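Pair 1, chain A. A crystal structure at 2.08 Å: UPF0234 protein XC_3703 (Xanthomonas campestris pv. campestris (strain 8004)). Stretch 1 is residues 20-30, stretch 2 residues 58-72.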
# COMPACT_ATOMS: atom_id res chain seq x y z
N ASP A 20 -13.34 0.53 8.99
CA ASP A 20 -14.48 0.80 9.86
C ASP A 20 -15.06 2.18 9.59
O ASP A 20 -16.29 2.35 9.55
CB ASP A 20 -14.06 0.69 11.33
CG ASP A 20 -13.64 -0.72 11.71
OD1 ASP A 20 -14.21 -1.68 11.15
OD2 ASP A 20 -12.75 -0.86 12.57
N GLN A 21 -14.20 3.18 9.39
CA GLN A 21 -14.70 4.52 9.08
C GLN A 21 -15.35 4.57 7.71
O GLN A 21 -16.29 5.35 7.50
CB GLN A 21 -13.56 5.54 9.17
CG GLN A 21 -12.96 5.66 10.56
CD GLN A 21 -11.74 6.57 10.60
OE1 GLN A 21 -11.39 7.21 9.61
NE2 GLN A 21 -11.07 6.61 11.75
N ALA A 22 -14.89 3.75 6.76
CA ALA A 22 -15.52 3.70 5.45
C ALA A 22 -16.92 3.11 5.52
O ALA A 22 -17.84 3.59 4.85
CB ALA A 22 -14.65 2.91 4.47
N ASN A 23 -17.10 2.06 6.33
CA ASN A 23 -18.43 1.51 6.54
C ASN A 23 -19.33 2.50 7.27
O ASN A 23 -20.51 2.64 6.92
CB ASN A 23 -18.35 0.19 7.30
CG ASN A 23 -17.95 -0.97 6.42
OD1 ASN A 23 -18.49 -1.14 5.32
ND2 ASN A 23 -17.01 -1.78 6.88
N ARG A 24 -18.79 3.19 8.27
CA ARG A 24 -19.55 4.23 8.95
C ARG A 24 -19.93 5.35 8.00
O ARG A 24 -21.03 5.92 8.09
CB ARG A 24 -18.76 4.78 10.13
CG ARG A 24 -18.90 3.98 11.42
CD ARG A 24 -19.95 4.61 12.33
NE ARG A 24 -19.52 5.91 12.84
CZ ARG A 24 -18.84 6.08 13.97
NH1 ARG A 24 -18.52 5.03 14.72
NH2 ARG A 24 -18.49 7.30 14.36
N GLU A 25 -19.04 5.68 7.06
CA GLU A 25 -19.31 6.78 6.13
C GLU A 25 -20.42 6.41 5.15
O GLU A 25 -21.21 7.27 4.75
CB GLU A 25 -18.03 7.16 5.39
CG GLU A 25 -18.05 8.55 4.79
CD GLU A 25 -16.65 9.11 4.58
OE1 GLU A 25 -16.15 9.05 3.44
OE2 GLU A 25 -16.05 9.59 5.56
N LEU A 26 -20.49 5.13 4.75
CA LEU A 26 -21.56 4.69 3.87
C LEU A 26 -22.92 4.82 4.54
O LEU A 26 -23.92 5.12 3.88
CB LEU A 26 -21.33 3.25 3.43
CG LEU A 26 -20.43 3.01 2.23
CD1 LEU A 26 -20.41 1.53 1.90
CD2 LEU A 26 -20.90 3.83 1.05
N ASP A 27 -22.98 4.59 5.86
CA ASP A 27 -24.24 4.67 6.59
C ASP A 27 -24.78 6.09 6.69
O ASP A 27 -25.95 6.26 7.05
CB ASP A 27 -24.06 4.08 7.99
CG ASP A 27 -23.48 2.68 7.97
OD1 ASP A 27 -23.72 1.94 6.99
OD2 ASP A 27 -22.78 2.31 8.94
N THR A 28 -23.97 7.10 6.38
CA THR A 28 -24.39 8.49 6.43
C THR A 28 -24.62 9.09 5.06
O THR A 28 -25.04 10.25 4.97
CB THR A 28 -23.36 9.33 7.19
OG1 THR A 28 -22.15 9.40 6.43
CG2 THR A 28 -23.06 8.72 8.55
N ARG A 29 -24.37 8.34 3.99
CA ARG A 29 -24.52 8.85 2.63
C ARG A 29 -25.93 8.57 2.13
O ARG A 29 -26.45 7.46 2.29
CB ARG A 29 -23.48 8.24 1.70
CG ARG A 29 -22.15 8.98 1.71
CD ARG A 29 -21.98 9.78 0.43
NE ARG A 29 -21.33 8.99 -0.61
CZ ARG A 29 -21.49 9.20 -1.92
NH1 ARG A 29 -22.28 10.17 -2.35
NH2 ARG A 29 -20.86 8.42 -2.79
N PHE A 30 -26.54 9.58 1.51
CA PHE A 30 -27.95 9.49 1.15
C PHE A 30 -28.18 8.57 -0.05
O PHE A 30 -29.25 7.97 -0.16
CB PHE A 30 -28.51 10.89 0.85
CG PHE A 30 -28.35 11.86 1.99
CD1 PHE A 30 -28.18 11.42 3.29
CD2 PHE A 30 -28.36 13.23 1.74
CE1 PHE A 30 -28.03 12.32 4.33
CE2 PHE A 30 -28.21 14.13 2.78
CZ PHE A 30 -28.05 13.68 4.07
N LYS A 58 -17.45 2.01 -7.56
CA LYS A 58 -16.53 3.09 -7.92
C LYS A 58 -16.63 4.24 -6.92
O LYS A 58 -15.61 4.84 -6.56
CB LYS A 58 -16.82 3.59 -9.33
CG LYS A 58 -15.76 4.52 -9.89
CD LYS A 58 -16.36 5.60 -10.77
CE LYS A 58 -16.74 5.07 -12.14
NZ LYS A 58 -17.19 6.16 -13.05
N GLN A 59 -17.84 4.57 -6.47
CA GLN A 59 -18.00 5.55 -5.41
C GLN A 59 -17.31 5.09 -4.13
O GLN A 59 -16.61 5.87 -3.48
CB GLN A 59 -19.48 5.82 -5.15
CG GLN A 59 -20.22 6.52 -6.26
CD GLN A 59 -21.67 6.77 -5.91
OE1 GLN A 59 -22.41 5.83 -5.61
NE2 GLN A 59 -22.08 8.03 -5.94
N MET A 60 -17.51 3.82 -3.76
CA MET A 60 -16.89 3.30 -2.55
C MET A 60 -15.37 3.33 -2.64
O MET A 60 -14.69 3.50 -1.62
CB MET A 60 -17.37 1.88 -2.28
CG MET A 60 -18.84 1.76 -1.94
SD MET A 60 -19.22 0.17 -1.19
CE MET A 60 -19.04 -0.88 -2.63
N THR A 61 -14.81 3.17 -3.84
CA THR A 61 -13.37 3.29 -4.02
C THR A 61 -12.88 4.68 -3.61
O THR A 61 -11.85 4.81 -2.94
CB THR A 61 -12.99 2.99 -5.47
OG1 THR A 61 -13.27 1.62 -5.76
CG2 THR A 61 -11.51 3.27 -5.70
N ASP A 62 -13.62 5.72 -3.99
CA ASP A 62 -13.27 7.08 -3.59
C ASP A 62 -13.36 7.24 -2.07
O ASP A 62 -12.53 7.92 -1.46
CB ASP A 62 -14.17 8.09 -4.29
CG ASP A 62 -14.10 7.98 -5.80
OD1 ASP A 62 -13.05 7.54 -6.32
OD2 ASP A 62 -15.09 8.34 -6.47
N ILE A 63 -14.36 6.61 -1.45
CA ILE A 63 -14.47 6.65 0.00
C ILE A 63 -13.32 5.89 0.64
O ILE A 63 -12.70 6.36 1.60
CB ILE A 63 -15.83 6.07 0.45
CG1 ILE A 63 -16.98 6.92 -0.10
CG2 ILE A 63 -15.90 5.99 1.97
CD1 ILE A 63 -18.35 6.33 0.17
N LEU A 64 -13.01 4.70 0.11
CA LEU A 64 -11.94 3.88 0.68
C LEU A 64 -10.59 4.57 0.57
O LEU A 64 -9.78 4.51 1.50
CB LEU A 64 -11.91 2.52 0.00
CG LEU A 64 -10.88 1.52 0.55
CD1 LEU A 64 -11.15 1.22 2.02
CD2 LEU A 64 -10.89 0.24 -0.27
N ARG A 65 -10.33 5.24 -0.56
CA ARG A 65 -9.09 5.99 -0.71
C ARG A 65 -9.00 7.10 0.33
O ARG A 65 -7.97 7.25 1.01
CB ARG A 65 -8.98 6.57 -2.12
CG ARG A 65 -8.61 5.56 -3.20
CD ARG A 65 -8.10 6.28 -4.44
NE ARG A 65 -7.57 5.37 -5.45
CZ ARG A 65 -8.16 5.12 -6.61
NH1 ARG A 65 -9.30 5.73 -6.93
NH2 ARG A 65 -7.61 4.27 -7.47
N ALA A 66 -10.06 7.89 0.47
CA ALA A 66 -10.04 9.01 1.40
C ALA A 66 -9.88 8.53 2.84
O ALA A 66 -9.18 9.17 3.64
CB ALA A 66 -11.31 9.84 1.26
N ARG A 67 -10.51 7.41 3.19
CA ARG A 67 -10.38 6.89 4.55
C ARG A 67 -8.97 6.40 4.82
O ARG A 67 -8.40 6.68 5.88
CB ARG A 67 -11.40 5.77 4.79
CG ARG A 67 -12.84 6.24 4.85
CD ARG A 67 -13.00 7.42 5.81
NE ARG A 67 -13.16 8.68 5.09
CZ ARG A 67 -12.81 9.87 5.57
NH1 ARG A 67 -12.26 9.96 6.77
NH2 ARG A 67 -13.00 10.96 4.84
N LEU A 68 -8.38 5.66 3.87
CA LEU A 68 -7.02 5.16 4.06
C LEU A 68 -6.02 6.30 4.16
O LEU A 68 -5.14 6.30 5.03
CB LEU A 68 -6.66 4.22 2.91
CG LEU A 68 -7.35 2.86 2.91
CD1 LEU A 68 -7.22 2.19 1.55
CD2 LEU A 68 -6.78 1.97 4.00
N LEU A 69 -6.15 7.30 3.28
CA LEU A 69 -5.29 8.47 3.36
C LEU A 69 -5.47 9.20 4.69
O LEU A 69 -4.50 9.65 5.30
CB LEU A 69 -5.56 9.41 2.19
CG LEU A 69 -5.15 8.89 0.81
CD1 LEU A 69 -5.83 9.68 -0.30
CD2 LEU A 69 -3.64 8.94 0.65
N ALA A 70 -6.72 9.29 5.16
CA ALA A 70 -7.00 9.97 6.42
C ALA A 70 -6.32 9.30 7.61
O ALA A 70 -6.12 9.95 8.64
CB ALA A 70 -8.51 10.04 6.67
N ARG A 71 -5.96 8.02 7.50
CA ARG A 71 -5.22 7.33 8.54
C ARG A 71 -3.74 7.19 8.20
O ARG A 71 -3.06 6.32 8.76
CB ARG A 71 -5.85 5.96 8.82
CG ARG A 71 -7.32 6.01 9.22
CD ARG A 71 -7.60 7.17 10.18
NE ARG A 71 -6.99 6.98 11.49
CZ ARG A 71 -6.98 7.90 12.45
NH1 ARG A 71 -7.56 9.08 12.24
NH2 ARG A 71 -6.40 7.65 13.61
N GLY A 72 -3.24 8.02 7.29
CA GLY A 72 -1.82 8.06 6.99
C GLY A 72 -1.30 6.97 6.09
O GLY A 72 -0.09 6.75 6.04

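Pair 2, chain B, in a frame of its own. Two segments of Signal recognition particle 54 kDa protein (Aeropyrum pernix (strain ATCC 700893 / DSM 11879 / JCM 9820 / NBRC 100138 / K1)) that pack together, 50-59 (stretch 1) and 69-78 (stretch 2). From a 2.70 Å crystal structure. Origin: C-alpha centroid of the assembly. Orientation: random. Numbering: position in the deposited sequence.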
# COMPACT_ATOMS: atom_id res chain seq x y z
N ARG B 50 -8.55 17.59 -3.73
CA ARG B 50 -8.19 16.86 -2.49
C ARG B 50 -6.87 17.46 -2.00
O ARG B 50 -6.78 17.83 -0.81
CB ARG B 50 -8.13 15.34 -2.72
CG ARG B 50 -9.31 14.56 -2.14
CD ARG B 50 -10.62 14.76 -2.89
NE ARG B 50 -11.40 15.91 -2.45
CZ ARG B 50 -12.48 16.41 -3.07
NH1 ARG B 50 -12.94 15.85 -4.17
NH2 ARG B 50 -13.10 17.47 -2.57
N ILE B 51 -5.92 17.63 -2.90
CA ILE B 51 -4.61 18.27 -2.59
C ILE B 51 -4.80 19.71 -2.08
O ILE B 51 -4.23 20.01 -1.02
CB ILE B 51 -3.65 18.18 -3.78
CG1 ILE B 51 -3.24 16.72 -4.02
CG2 ILE B 51 -2.45 19.07 -3.50
CD1 ILE B 51 -2.50 16.44 -5.32
N LYS B 52 -5.56 20.57 -2.76
CA LYS B 52 -5.80 21.96 -2.29
C LYS B 52 -6.35 21.95 -0.86
O LYS B 52 -5.77 22.64 -0.00
CB LYS B 52 -6.80 22.71 -3.16
CG LYS B 52 -6.52 24.20 -3.31
CD LYS B 52 -5.87 24.45 -4.65
CE LYS B 52 -5.73 25.90 -5.03
NZ LYS B 52 -5.49 26.03 -6.49
N GLU B 53 -7.45 21.24 -0.61
CA GLU B 53 -8.11 21.19 0.72
C GLU B 53 -7.06 20.89 1.80
O GLU B 53 -7.03 21.60 2.82
CB GLU B 53 -9.23 20.14 0.77
CG GLU B 53 -10.53 20.60 0.13
CD GLU B 53 -11.41 19.49 -0.41
OE1 GLU B 53 -11.18 18.32 -0.00
OE2 GLU B 53 -12.30 19.78 -1.25
N ARG B 54 -6.21 19.88 1.59
CA ARG B 54 -5.22 19.48 2.62
C ARG B 54 -4.21 20.62 2.79
O ARG B 54 -3.95 21.00 3.95
CB ARG B 54 -4.64 18.10 2.28
CG ARG B 54 -5.68 16.99 2.37
CD ARG B 54 -5.09 15.60 2.33
NE ARG B 54 -4.12 15.42 3.40
CZ ARG B 54 -3.19 14.49 3.41
NH1 ARG B 54 -3.09 13.63 2.42
NH2 ARG B 54 -2.34 14.43 4.41
N ALA B 55 -3.73 21.22 1.68
CA ALA B 55 -2.77 22.36 1.69
C ALA B 55 -3.34 23.56 2.46
O ALA B 55 -2.55 24.35 2.99
CB ALA B 55 -2.40 22.73 0.28
N LEU B 56 -4.66 23.70 2.55
CA LEU B 56 -5.31 24.84 3.23
C LEU B 56 -5.50 24.54 4.71
O LEU B 56 -5.50 25.50 5.49
CB LEU B 56 -6.67 25.13 2.58
CG LEU B 56 -6.74 26.34 1.66
CD1 LEU B 56 -5.53 26.41 0.75
CD2 LEU B 56 -8.00 26.29 0.82
N LYS B 57 -5.71 23.27 5.07
CA LYS B 57 -6.11 22.84 6.45
C LYS B 57 -4.86 22.38 7.23
O LYS B 57 -4.80 22.55 8.49
CB LYS B 57 -7.17 21.74 6.37
CG LYS B 57 -8.54 22.16 5.84
CD LYS B 57 -9.53 21.01 5.71
CE LYS B 57 -9.09 19.97 4.69
NZ LYS B 57 -10.09 18.90 4.49
N GLU B 58 -3.92 21.79 6.52
CA GLU B 58 -2.70 21.17 7.09
C GLU B 58 -1.51 22.09 6.79
O GLU B 58 -1.48 22.74 5.73
CB GLU B 58 -2.53 19.76 6.55
CG GLU B 58 -3.77 18.90 6.71
CD GLU B 58 -3.70 17.47 6.19
OE1 GLU B 58 -2.59 17.00 5.87
OE2 GLU B 58 -4.77 16.84 6.13
N GLU B 59 -0.56 22.14 7.72
CA GLU B 59 0.71 22.91 7.61
C GLU B 59 1.83 21.96 7.96
O GLU B 59 1.69 21.05 8.77
CB GLU B 59 0.68 24.16 8.51
CG GLU B 59 0.09 23.92 9.90
CD GLU B 59 -1.43 23.77 9.98
OE1 GLU B 59 -2.14 24.81 9.93
OE2 GLU B 59 -1.92 22.61 10.09
N TRP B 69 6.47 18.68 2.54
CA TRP B 69 5.10 18.45 3.07
C TRP B 69 4.11 18.38 1.91
O TRP B 69 3.03 17.82 2.08
CB TRP B 69 4.70 19.58 4.02
CG TRP B 69 3.39 19.36 4.70
CD1 TRP B 69 2.30 20.19 4.68
CD2 TRP B 69 3.03 18.25 5.55
NE1 TRP B 69 1.30 19.68 5.46
CE2 TRP B 69 1.71 18.48 6.00
CE3 TRP B 69 3.68 17.07 5.95
CZ2 TRP B 69 1.04 17.59 6.84
CZ3 TRP B 69 3.03 16.19 6.79
CH2 TRP B 69 1.72 16.45 7.22
N MET B 70 4.43 19.04 0.81
CA MET B 70 3.46 19.18 -0.30
C MET B 70 3.53 17.89 -1.11
O MET B 70 2.46 17.41 -1.50
CB MET B 70 3.76 20.39 -1.20
CG MET B 70 2.72 20.59 -2.28
SD MET B 70 1.08 20.87 -1.60
CE MET B 70 0.24 21.33 -3.11
N ILE B 71 4.73 17.35 -1.35
CA ILE B 71 4.89 16.06 -2.08
C ILE B 71 4.25 14.94 -1.24
O ILE B 71 3.59 14.08 -1.84
CB ILE B 71 6.36 15.80 -2.40
CG1 ILE B 71 6.89 16.84 -3.38
CG2 ILE B 71 6.55 14.39 -2.93
CD1 ILE B 71 6.10 16.89 -4.66
N LYS B 72 4.40 14.99 0.08
CA LYS B 72 3.79 14.01 1.01
C LYS B 72 2.27 14.05 0.85
O LYS B 72 1.63 13.01 1.07
CB LYS B 72 4.24 14.33 2.44
CG LYS B 72 3.45 13.69 3.57
CD LYS B 72 3.88 12.28 3.90
CE LYS B 72 3.64 11.98 5.36
NZ LYS B 72 2.37 12.58 5.82
N ILE B 73 1.71 15.20 0.50
CA ILE B 73 0.25 15.39 0.28
C ILE B 73 -0.10 14.92 -1.14
O ILE B 73 -1.20 14.36 -1.32
CB ILE B 73 -0.17 16.84 0.51
CG1 ILE B 73 -0.26 17.17 2.01
CG2 ILE B 73 -1.48 17.13 -0.20
CD1 ILE B 73 -0.71 18.59 2.33
N VAL B 74 0.77 15.16 -2.13
CA VAL B 74 0.50 14.79 -3.55
C VAL B 74 0.47 13.26 -3.63
O VAL B 74 -0.57 12.70 -4.01
CB VAL B 74 1.51 15.47 -4.50
CG1 VAL B 74 1.53 14.87 -5.89
CG2 VAL B 74 1.22 16.97 -4.59
N TYR B 75 1.55 12.61 -3.19
CA TYR B 75 1.65 11.14 -3.00
C TYR B 75 0.35 10.64 -2.34
O TYR B 75 -0.43 9.93 -2.99
CB TYR B 75 2.91 10.80 -2.19
CG TYR B 75 2.97 9.39 -1.64
CD1 TYR B 75 3.19 8.30 -2.48
CD2 TYR B 75 2.82 9.13 -0.29
CE1 TYR B 75 3.24 7.00 -1.98
CE2 TYR B 75 2.88 7.84 0.22
CZ TYR B 75 3.09 6.77 -0.62
OH TYR B 75 3.14 5.50 -0.11
N GLU B 76 0.10 10.99 -1.09
CA GLU B 76 -0.97 10.31 -0.32
C GLU B 76 -2.27 10.36 -1.13
O GLU B 76 -3.04 9.36 -1.13
CB GLU B 76 -1.09 10.94 1.07
CG GLU B 76 -0.03 10.45 2.04
CD GLU B 76 -0.08 11.06 3.44
OE1 GLU B 76 0.92 10.89 4.19
OE2 GLU B 76 -1.10 11.71 3.79
N GLU B 77 -2.53 11.47 -1.82
CA GLU B 77 -3.83 11.71 -2.49
C GLU B 77 -3.85 11.01 -3.86
O GLU B 77 -4.95 10.69 -4.31
CB GLU B 77 -4.08 13.21 -2.63
CG GLU B 77 -4.68 13.84 -1.39
CD GLU B 77 -5.81 13.08 -0.74
OE1 GLU B 77 -6.83 12.78 -1.43
OE2 GLU B 77 -5.66 12.78 0.47
N LEU B 78 -2.69 10.89 -4.52
CA LEU B 78 -2.51 10.09 -5.76
C LEU B 78 -2.72 8.62 -5.41
O LEU B 78 -3.29 7.88 -6.22
CB LEU B 78 -1.12 10.31 -6.37
CG LEU B 78 -0.90 11.67 -7.04
CD1 LEU B 78 0.45 11.76 -7.74
CD2 LEU B 78 -1.98 11.98 -8.05

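In both pairs two helices run in broadly opposed directions and cross obliquely: 134° between N-to-C directions and 9.2 Å between axes in pair 1, 141° and 9.6 Å in pair 2. The N, CA and C atoms of 14 central residues superpose with an RMSD of 0.4 Å, and the buried surface is similar, 580 Å² and 627 Å². The backbones come closest at matched positions: Ala A22 CA lies 6.0 Å from Leu A64 CA, and Ile B51 CA lies 6.3 Å from Val B74 CA.

At this closest point the side chains differ in bulk. Ala A22 of pair 1 offers a single methyl, whose CB lies 4.2 Å from Ile A63 CG2, while the aliphatic part of Arg A67 closes over the backbone, with its CG 3.7 Å from Ala A22 CA. Its counterpart Ile B51 is a knob seated among Met B70, Ile B73, Val B74 and Glu B77; Ile B51 CG2 reaches Met B70 CE at 3.5 Å and Ile B51 CD1 reaches Val B74 CG2 at 3.8 Å.

One turn further on, the sizes reverse. Leu A26 matches Ala B55, and Met A60 matches Met B70. The leucine spans the gap itself, with Leu A26 CD1 3.6 Å from Met A60 SD and Leu A26 CD2 3.7 Å from Ile A63 CD1. In pair 2 the short Ala B55 CB remains 4.4 Å from Met B70 SD, and the methionine extends its CE to Ile B51 instead. The apolar volume is thus shifted along the first helix, while Ile A63 and Ile B73, both directed toward the partner helix with chi1 m and chi2 t, keep the same place at the centre.

A charged pair lies beside these apolar contacts in both cases, with its signs exchanged: Glu A25 faces Arg A67 where Arg B54 faces Glu B77. In pair 1, Glu A25 OE2 sits 3.1 Å from Arg A67 NE but over a face of the guanidinium, so the salt bridge rests on charge alone, and no hydrogen bond joins the two stretches. In pair 2 the carboxylates approach the guanidinium edge, near its plane, where N-H groups can point at them. Glu B76 OE2 accepts hydrogen bonds from Arg B54 NH1 and from Arg B54 NH2, each at 3.1 Å, and Glu B77 OE2 accepts a weak one from Arg B54 NH1 at 3.3 Å. Glu B76 matches Ala A66, which has no group to play this part. Ile B73 CG1 lies over a face of the same guanidinium, and Glu B58 OE2 accepts a hydrogen bond from Arg B54 NE at 3.1 Å within its own stretch.

The match loosens toward one end, where Arg A29 falls on Glu B58 and Gln A59 on Trp B69. Arg A29 NH2 and Gln A59 NE2, both donors, merely approach to 3.4 Å, whereas Glu B58 OE1 lies 3.8 Å from Trp B69 CZ2.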